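Local atomic coordinates of cephalosporin acylase (Bacillus halodurans, PDB entry 2NLZ), a protein that probably acts as an N-terminal nucleophile hydrolase of the gamma-glutamyltranspeptidase family, cleaving amide bonds as cephalosporin acylases do. Residues Glu106-Pro120 / Ala393-Pro405. The protein carries 1 engineered substitution. Residues are numbered along the deposited sequence; the frame is centred on the assembly and turned at random.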
ATOM      1  N   GLU D 106      29.400  22.625  32.467  1.00159.86           N
ATOM      2  CA  GLU D 106      28.780  23.950  32.529  1.00159.48           C
ATOM      3  C   GLU D 106      27.753  24.185  31.423  1.00154.21           C
ATOM      4  O   GLU D 106      26.998  25.154  31.472  1.00155.91           O
ATOM      5  CB  GLU D 106      29.836  25.061  32.549  1.00162.85           C
ATOM      6  CG  GLU D 106      30.741  25.125  31.328  1.00166.03           C
ATOM      7  CD  GLU D 106      31.667  26.325  31.351  1.00163.76           C
ATOM      8  OE1 GLU D 106      31.365  27.308  32.059  1.00165.38           O
ATOM      9  OE2 GLU D 106      32.701  26.291  30.654  1.00165.96           O
ATOM     10  N   GLN D 107      27.729  23.296  30.435  1.00145.85           N
ATOM     11  CA  GLN D 107      26.733  23.358  29.370  1.00136.97           C
ATOM     12  C   GLN D 107      25.430  22.711  29.840  1.00127.94           C
ATOM     13  O   GLN D 107      24.403  23.374  29.979  1.00121.70           O
ATOM     14  CB  GLN D 107      27.260  22.662  28.111  1.00139.93           C
ATOM     15  CG  GLN D 107      26.386  22.831  26.877  1.00143.37           C
ATOM     16  CD  GLN D 107      26.525  24.201  26.242  1.00146.09           C
ATOM     17  OE1 GLN D 107      27.337  24.393  25.340  1.00149.33           O
ATOM     18  NE2 GLN D 107      25.736  25.158  26.711  1.00145.90           N
ATOM     19  N   GLU D 108      25.491  21.406  30.074  1.00120.76           N
ATOM     20  CA  GLU D 108      24.403  20.654  30.688  1.00112.01           C
ATOM     21  C   GLU D 108      25.030  19.593  31.589  1.00 98.71           C
ATOM     22  O   GLU D 108      26.139  19.133  31.323  1.00100.04           O
ATOM     23  CB  GLU D 108      23.500  20.016  29.624  1.00116.52           C
ATOM     24  CG  GLU D 108      24.218  19.112  28.621  1.00120.71           C
ATOM     25  CD  GLU D 108      23.276  18.434  27.641  1.00117.02           C
ATOM     26  OE1 GLU D 108      23.629  17.347  27.143  1.00121.33           O
ATOM     27  OE2 GLU D 108      22.186  18.979  27.368  1.00114.90           O
ATOM     28  N   LEU D 109      24.340  19.217  32.659  1.00 82.39           N
ATOM     29  CA  LEU D 109      24.869  18.197  33.568  1.00 70.33           C
ATOM     30  C   LEU D 109      24.819  16.794  32.925  1.00 65.37           C
ATOM     31  O   LEU D 109      24.039  16.574  31.994  1.00 67.64           O
ATOM     32  CB  LEU D 109      24.196  18.261  34.951  1.00 66.55           C
ATOM     33  CG  LEU D 109      22.696  18.148  35.197  1.00 64.08           C
ATOM     34  CD1 LEU D 109      22.485  17.703  36.629  1.00 62.30           C
ATOM     35  CD2 LEU D 109      22.000  19.474  34.961  1.00 74.78           C
ATOM     36  N   PRO D 110      25.663  15.850  33.400  1.00 59.97           N
ATOM     37  CA  PRO D 110      25.826  14.572  32.703  1.00 59.62           C
ATOM     38  C   PRO D 110      24.554  13.739  32.697  1.00 57.56           C
ATOM     39  O   PRO D 110      23.755  13.829  33.623  1.00 62.49           O
ATOM     40  CB  PRO D 110      26.907  13.860  33.522  1.00 56.47           C
ATOM     41  CG  PRO D 110      26.792  14.450  34.869  1.00 59.41           C
ATOM     42  CD  PRO D 110      26.487  15.894  34.620  1.00 61.33           C
ATOM     43  N   PRO D 111      24.352  12.947  31.641  1.00 56.35           N
ATOM     44  CA  PRO D 111      23.169  12.095  31.580  1.00 55.92           C
ATOM     45  C   PRO D 111      23.179  10.947  32.604  1.00 53.49           C
ATOM     46  O   PRO D 111      22.118  10.468  33.010  1.00 51.38           O
ATOM     47  CB  PRO D 111      23.201  11.552  30.147  1.00 57.89           C
ATOM     48  CG  PRO D 111      24.612  11.686  29.704  1.00 58.50           C
ATOM     49  CD  PRO D 111      25.199  12.838  30.440  1.00 57.85           C
ATOM     50  N   TYR D 112      24.367  10.531  33.032  1.00 50.46           N
ATOM     51  CA  TYR D 112      24.502   9.332  33.852  1.00 52.30           C
ATOM     52  C   TYR D 112      25.309   9.544  35.135  1.00 51.46           C
ATOM     53  O   TYR D 112      26.079  10.501  35.248  1.00 58.43           O
ATOM     54  CB  TYR D 112      25.096   8.205  33.005  1.00 51.81           C
ATOM     55  CG  TYR D 112      24.285   7.939  31.753  1.00 54.71           C
ATOM     56  CD1 TYR D 112      24.820   8.161  30.491  1.00 56.97           C
ATOM     57  CD2 TYR D 112      22.959   7.498  31.836  1.00 62.33           C
ATOM     58  CE1 TYR D 112      24.063   7.929  29.336  1.00 63.71           C
ATOM     59  CE2 TYR D 112      22.200   7.258  30.693  1.00 59.46           C
ATOM     60  CZ  TYR D 112      22.755   7.475  29.448  1.00 61.44           C
ATOM     61  OH  TYR D 112      21.994   7.237  28.325  1.00 55.78           O
ATOM     62  N   GLY D 113      25.126   8.652  36.103  1.00 45.27           N
ATOM     63  CA  GLY D 113      25.814   8.784  37.379  1.00 48.56           C
ATOM     64  C   GLY D 113      24.942   9.382  38.461  1.00 50.48           C
ATOM     65  O   GLY D 113      23.729   9.462  38.319  1.00 49.83           O
ATOM     66  N   VAL D 114      25.562   9.806  39.549  1.00 51.55           N
ATOM     67  CA  VAL D 114      24.813  10.221  40.723  1.00 50.83           C
ATOM     68  C   VAL D 114      24.347  11.658  40.611  1.00 51.06           C
ATOM     69  O   VAL D 114      23.474  12.103  41.374  1.00 51.81           O
ATOM     70  CB  VAL D 114      25.638  10.052  42.012  1.00 50.84           C
ATOM     71  CG1 VAL D 114      25.674   8.594  42.420  1.00 57.09           C
ATOM     72  CG2 VAL D 114      27.051  10.592  41.827  1.00 53.39           C
ATOM     73  N   ILE D 115      24.922  12.373  39.646  1.00 43.54           N
ATOM     74  CA  ILE D 115      24.707  13.813  39.512  1.00 42.27           C
ATOM     75  C   ILE D 115      23.301  14.249  39.028  1.00 43.91           C
ATOM     76  O   ILE D 115      22.710  15.141  39.635  1.00 50.30           O
ATOM     77  CB  ILE D 115      25.853  14.473  38.704  1.00 49.32           C
ATOM     78  CG1 ILE D 115      27.192  14.210  39.399  1.00 51.92           C
ATOM     79  CG2 ILE D 115      25.640  15.974  38.562  1.00 44.11           C
ATOM     80  CD1 ILE D 115      28.306  13.784  38.464  1.00 62.72           C
ATOM     81  N   PRO D 116      22.744  13.606  37.973  1.00 44.57           N
ATOM     82  CA  PRO D 116      21.426  14.046  37.488  1.00 44.24           C
ATOM     83  C   PRO D 116      20.222  13.441  38.217  1.00 43.41           C
ATOM     84  O   PRO D 116      19.090  13.618  37.771  1.00 47.75           O
ATOM     85  CB  PRO D 116      21.423  13.547  36.043  1.00 40.97           C
ATOM     86  CG  PRO D 116      22.180  12.272  36.125  1.00 34.81           C
ATOM     87  CD  PRO D 116      23.256  12.486  37.161  1.00 42.98           C
ATOM     88  N   VAL D 117      20.462  12.725  39.311  1.00 42.40           N
ATOM     89  CA  VAL D 117      19.386  12.096  40.075  1.00 34.59           C
ATOM     90  C   VAL D 117      18.624  13.102  40.947  1.00 28.37           C
ATOM     91  O   VAL D 117      19.214  13.761  41.800  1.00 33.83           O
ATOM     92  CB  VAL D 117      19.932  10.972  40.973  1.00 34.13           C
ATOM     93  CG1 VAL D 117      18.796  10.293  41.725  1.00 21.27           C
ATOM     94  CG2 VAL D 117      20.722   9.957  40.147  1.00 21.35           C
ATOM     95  N   THR D 118      17.318  13.216  40.713  1.00 21.00           N
ATOM     96  CA  THR D 118      16.414  13.965  41.594  1.00 25.86           C
ATOM     97  C   THR D 118      15.610  12.972  42.433  1.00 26.84           C
ATOM     98  O   THR D 118      15.619  11.779  42.127  1.00 23.94           O
ATOM     99  CB  THR D 118      15.459  14.869  40.785  1.00 26.60           C
ATOM    100  OG1 THR D 118      14.605  14.074  39.947  1.00 26.43           O
ATOM    101  CG2 THR D 118      16.258  15.821  39.939  1.00  2.00           C
ATOM    102  N   VAL D 119      14.910  13.437  43.470  1.00 24.76           N
ATOM    103  CA  VAL D 119      14.162  12.491  44.314  1.00 31.37           C
ATOM    104  C   VAL D 119      13.070  11.780  43.517  1.00 32.78           C
ATOM    105  O   VAL D 119      12.270  12.427  42.837  1.00 34.36           O
ATOM    106  CB  VAL D 119      13.622  13.081  45.680  1.00 34.68           C
ATOM    107  CG1 VAL D 119      14.763  13.582  46.530  1.00 37.82           C
ATOM    108  CG2 VAL D 119      12.614  14.189  45.487  1.00 40.08           C
ATOM    109  N   PRO D 120      13.096  10.435  43.535  1.00 26.93           N
ATOM    110  CA  PRO D 120      12.071   9.622  42.901  1.00 26.35           C
ATOM    111  C   PRO D 120      10.721   9.848  43.559  1.00 28.59           C
ATOM    112  O   PRO D 120      10.540   9.488  44.716  1.00 28.97           O
ATOM    113  CB  PRO D 120      12.541   8.190  43.177  1.00 24.84           C
ATOM    114  CG  PRO D 120      13.978   8.297  43.449  1.00 22.12           C
ATOM    115  CD  PRO D 120      14.147   9.604  44.145  1.00 24.60           C
ATOM    116  N   ALA D 393      16.234   1.358  40.350  1.00 25.83           N
ATOM    117  CA  ALA D 393      16.939   2.084  39.321  1.00 25.31           C
ATOM    118  C   ALA D 393      16.542   3.552  39.417  1.00 24.23           C
ATOM    119  O   ALA D 393      15.377   3.910  39.221  1.00 22.60           O
ATOM    120  CB  ALA D 393      16.600   1.530  37.968  1.00 25.44           C
ATOM    121  N   MET D 394      17.518   4.393  39.734  1.00 29.07           N
ATOM    122  CA  MET D 394      17.265   5.811  39.948  1.00 29.51           C
ATOM    123  C   MET D 394      17.147   6.561  38.635  1.00 26.62           C
ATOM    124  O   MET D 394      17.923   6.339  37.707  1.00 36.38           O
ATOM    125  CB  MET D 394      18.358   6.426  40.815  1.00 28.64           C
ATOM    126  CG  MET D 394      18.500   5.746  42.168  1.00 26.99           C
ATOM    127  SD  MET D 394      17.094   6.018  43.267  1.00 31.06           S
ATOM    128  CE  MET D 394      17.496   7.642  43.929  1.00 30.39           C
ATOM    129  N   GLN D 395      16.163   7.449  38.568  1.00 28.06           N
ATOM    130  CA  GLN D 395      15.939   8.296  37.399  1.00 28.20           C
ATOM    131  C   GLN D 395      17.083   9.277  37.129  1.00 26.18           C
ATOM    132  O   GLN D 395      17.881   9.576  38.017  1.00 29.31           O
ATOM    133  CB  GLN D 395      14.636   9.076  37.585  1.00 22.17           C
ATOM    134  CG  GLN D 395      14.627  10.034  38.766  1.00 21.83           C
ATOM    135  CD  GLN D 395      13.356  10.842  38.827  1.00 31.81           C
ATOM    136  OE1 GLN D 395      12.581  10.839  37.874  1.00 42.88           O
ATOM    137  NE2 GLN D 395      13.128  11.538  39.942  1.00 15.54           N
ATOM    138  N   ASN D 396      17.164   9.777  35.903  1.00 23.79           N
ATOM    139  CA  ASN D 396      18.106  10.858  35.589  1.00 25.98           C
ATOM    140  C   ASN D 396      17.423  12.179  35.226  1.00 23.39           C
ATOM    141  O   ASN D 396      17.969  12.979  34.479  1.00 18.33           O
ATOM    142  CB  ASN D 396      19.151  10.443  34.535  1.00 23.08           C
ATOM    143  CG  ASN D 396      18.586  10.373  33.121  1.00 24.49           C
ATOM    144  OD1 ASN D 396      17.455   9.954  32.902  1.00 29.16           O
ATOM    145  ND2 ASN D 396      19.389  10.776  32.159  1.00 18.13           N
ATOM    146  N   ARG D 397      16.248  12.409  35.810  1.00 25.86           N
ATOM    147  CA  ARG D 397      15.409  13.591  35.526  1.00 21.17           C
ATOM    148  C   ARG D 397      16.087  14.958  35.632  1.00 24.24           C
ATOM    149  O   ARG D 397      15.739  15.863  34.890  1.00 24.01           O
ATOM    150  CB  ARG D 397      14.154  13.563  36.399  1.00 23.91           C
ATOM    151  CG  ARG D 397      13.139  14.645  36.086  1.00 24.30           C
ATOM    152  CD  ARG D 397      12.728  14.665  34.625  1.00 18.57           C
ATOM    153  NE  ARG D 397      12.154  13.399  34.189  1.00 25.37           N
ATOM    154  CZ  ARG D 397      11.564  13.228  33.013  1.00 32.18           C
ATOM    155  NH1 ARG D 397      11.469  14.249  32.160  1.00 33.93           N
ATOM    156  NH2 ARG D 397      11.061  12.039  32.695  1.00 30.68           N
ATOM    157  N   GLY D 398      17.060  15.098  36.527  1.00 23.54           N
ATOM    158  CA  GLY D 398      17.805  16.346  36.689  1.00 27.36           C
ATOM    159  C   GLY D 398      18.595  16.793  35.471  1.00 35.07           C
ATOM    160  O   GLY D 398      19.034  17.944  35.396  1.00 33.61           O
ATOM    161  N   HIS D 399      18.767  15.887  34.509  1.00 34.14           N
ATOM    162  CA  HIS D 399      19.406  16.200  33.232  1.00 33.95           C
ATOM    163  C   HIS D 399      18.640  17.273  32.435  1.00 37.48           C
ATOM    164  O   HIS D 399      19.221  17.942  31.578  1.00 37.65           O
ATOM    165  CB  HIS D 399      19.569  14.922  32.411  1.00 34.94           C
ATOM    166  CG  HIS D 399      20.249  15.122  31.092  1.00 39.12           C
ATOM    167  ND1 HIS D 399      21.620  15.136  30.958  1.00 44.57           N
ATOM    168  CD2 HIS D 399      19.746  15.301  29.847  1.00 51.13           C
ATOM    169  CE1 HIS D 399      21.933  15.316  29.688  1.00 47.59           C
ATOM    170  NE2 HIS D 399      20.814  15.420  28.994  1.00 59.32           N
ATOM    171  N   ASN D 400      17.352  17.443  32.744  1.00 32.24           N
ATOM    172  CA  ASN D 400      16.492  18.443  32.098  1.00 35.13           C
ATOM    173  C   ASN D 400      16.776  19.889  32.518  1.00 36.61           C
ATOM    174  O   ASN D 400      16.386  20.833  31.821  1.00 36.07           O
ATOM    175  CB  ASN D 400      15.010  18.125  32.352  1.00 37.23           C
ATOM    176  CG  ASN D 400      14.399  17.242  31.277  1.00 39.13           C
ATOM    177  OD1 ASN D 400      14.492  17.536  30.083  1.00 47.79           O
ATOM    178  ND2 ASN D 400      13.756  16.157  31.701  1.00 36.78           N
ATOM    179  N   PHE D 401      17.440  20.055  33.660  1.00 42.40           N
ATOM    180  CA  PHE D 401      17.770  21.376  34.186  1.00 43.41           C
ATOM    181  C   PHE D 401      18.757  22.100  33.281  1.00 44.87           C
ATOM    182  O   PHE D 401      19.657  21.483  32.712  1.00 47.09           O
ATOM    183  CB  PHE D 401      18.395  21.260  35.580  1.00 41.01           C
ATOM    184  CG  PHE D 401      17.397  21.109  36.707  1.00 39.73           C
ATOM    185  CD1 PHE D 401      16.527  22.142  37.033  1.00 36.75           C
ATOM    186  CD2 PHE D 401      17.372  19.949  37.477  1.00 30.50           C
ATOM    187  CE1 PHE D 401      15.630  22.015  38.079  1.00 39.10           C
ATOM    188  CE2 PHE D 401      16.480  19.811  38.531  1.00 33.57           C
ATOM    189  CZ  PHE D 401      15.603  20.846  38.830  1.00 36.72           C
ATOM    190  N   SER D 402      18.589  23.412  33.165  1.00 51.16           N
ATOM    191  CA  SER D 402      19.518  24.246  32.415  1.00 50.82           C
ATOM    192  C   SER D 402      20.606  24.758  33.345  1.00 51.90           C
ATOM    193  O   SER D 402      20.362  24.999  34.526  1.00 48.73           O
ATOM    194  CB  SER D 402      18.778  25.427  31.778  1.00 53.33           C
ATOM    195  OG  SER D 402      19.620  26.172  30.911  1.00 56.25           O
ATOM    196  N   LEU D 403      21.811  24.917  32.810  1.00 56.75           N
ATOM    197  CA  LEU D 403      22.909  25.489  33.582  1.00 62.99           C
ATOM    198  C   LEU D 403      23.206  26.934  33.169  1.00 70.14           C
ATOM    199  O   LEU D 403      24.213  27.521  33.574  1.00 67.67           O
ATOM    200  CB  LEU D 403      24.147  24.604  33.490  1.00 61.60           C
ATOM    201  CG  LEU D 403      23.976  23.253  34.187  1.00 58.88           C
ATOM    202  CD1 LEU D 403      25.197  22.367  33.999  1.00 58.18           C
ATOM    203  CD2 LEU D 403      23.685  23.441  35.668  1.00 60.23           C
ATOM    204  N   ASP D 404      22.306  27.485  32.356  1.00 79.78           N
ATOM    205  CA  ASP D 404      22.284  28.900  32.016  1.00 91.40           C
ATOM    206  C   ASP D 404      21.437  29.602  33.079  1.00 94.51           C
ATOM    207  O   ASP D 404      20.229  29.363  33.166  1.00 96.84           O
ATOM    208  CB  ASP D 404      21.688  29.093  30.613  1.00 96.18           C
ATOM    209  CG  ASP D 404      21.536  30.558  30.221  1.00 99.37           C
ATOM    210  OD1 ASP D 404      20.576  30.870  29.486  1.00 99.53           O
ATOM    211  OD2 ASP D 404      22.367  31.396  30.629  1.00108.78           O
ATOM    212  N   PRO D 405      22.072  30.468  33.894  1.00 96.80           N
ATOM    213  CA  PRO D 405      21.450  31.130  35.044  1.00 93.15           C
ATOM    214  C   PRO D 405      20.278  32.034  34.684  1.00 89.24           C
ATOM    215  O   PRO D 405      19.422  32.295  35.529  1.00 86.05           O
ATOM    216  CB  PRO D 405      22.587  31.977  35.622  1.00 97.72           C
ATOM    217  CG  PRO D 405      23.836  31.372  35.091  1.00103.33           C
ATOM    218  CD  PRO D 405      23.482  30.867  33.738  1.00102.49           C
TER
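Two long loops of the gamma-glutamyltranspeptidase fold meet here: 106-120, which leads into helix 122-133, and the loop 393-405, which follows strand 392-393. N396, just before the 3-10 segment 397-400, and G398 and H399 within it each donate to a carbonyl of the other loop. G398 N gives P116 O a 2.8 Å hydrogen bond. N396 ND2 reaches a lone pair of P111 O at 2.9 Å, and P111 O lies 24° out of the amide plane of N396, while N396 OD1 is taken by the backbone N of M379. H399 swings CG anti to its backbone N (chi1 -178°), bringing ND1 3.0 Å from L109 O in a weak, bent bond, with P111 CB beside the ring. Replacing H399 by alanine would probably cost L109 O this donor and open a gap beside P111. T118 CG2 meets the ring edge of F401, and Q395 NE2 bonds weakly to T118 O at 3.3 Å. At one end M394 CE touches both V117 CG1 and P120 CG, 3.6 Å from the latter; at the other, L403 CD1 lies against L109. One direct backbone bond, with side-chain amides and an imidazole reaching other carbonyls, joins the two irregular loops of this Ntn-hydrolase fold.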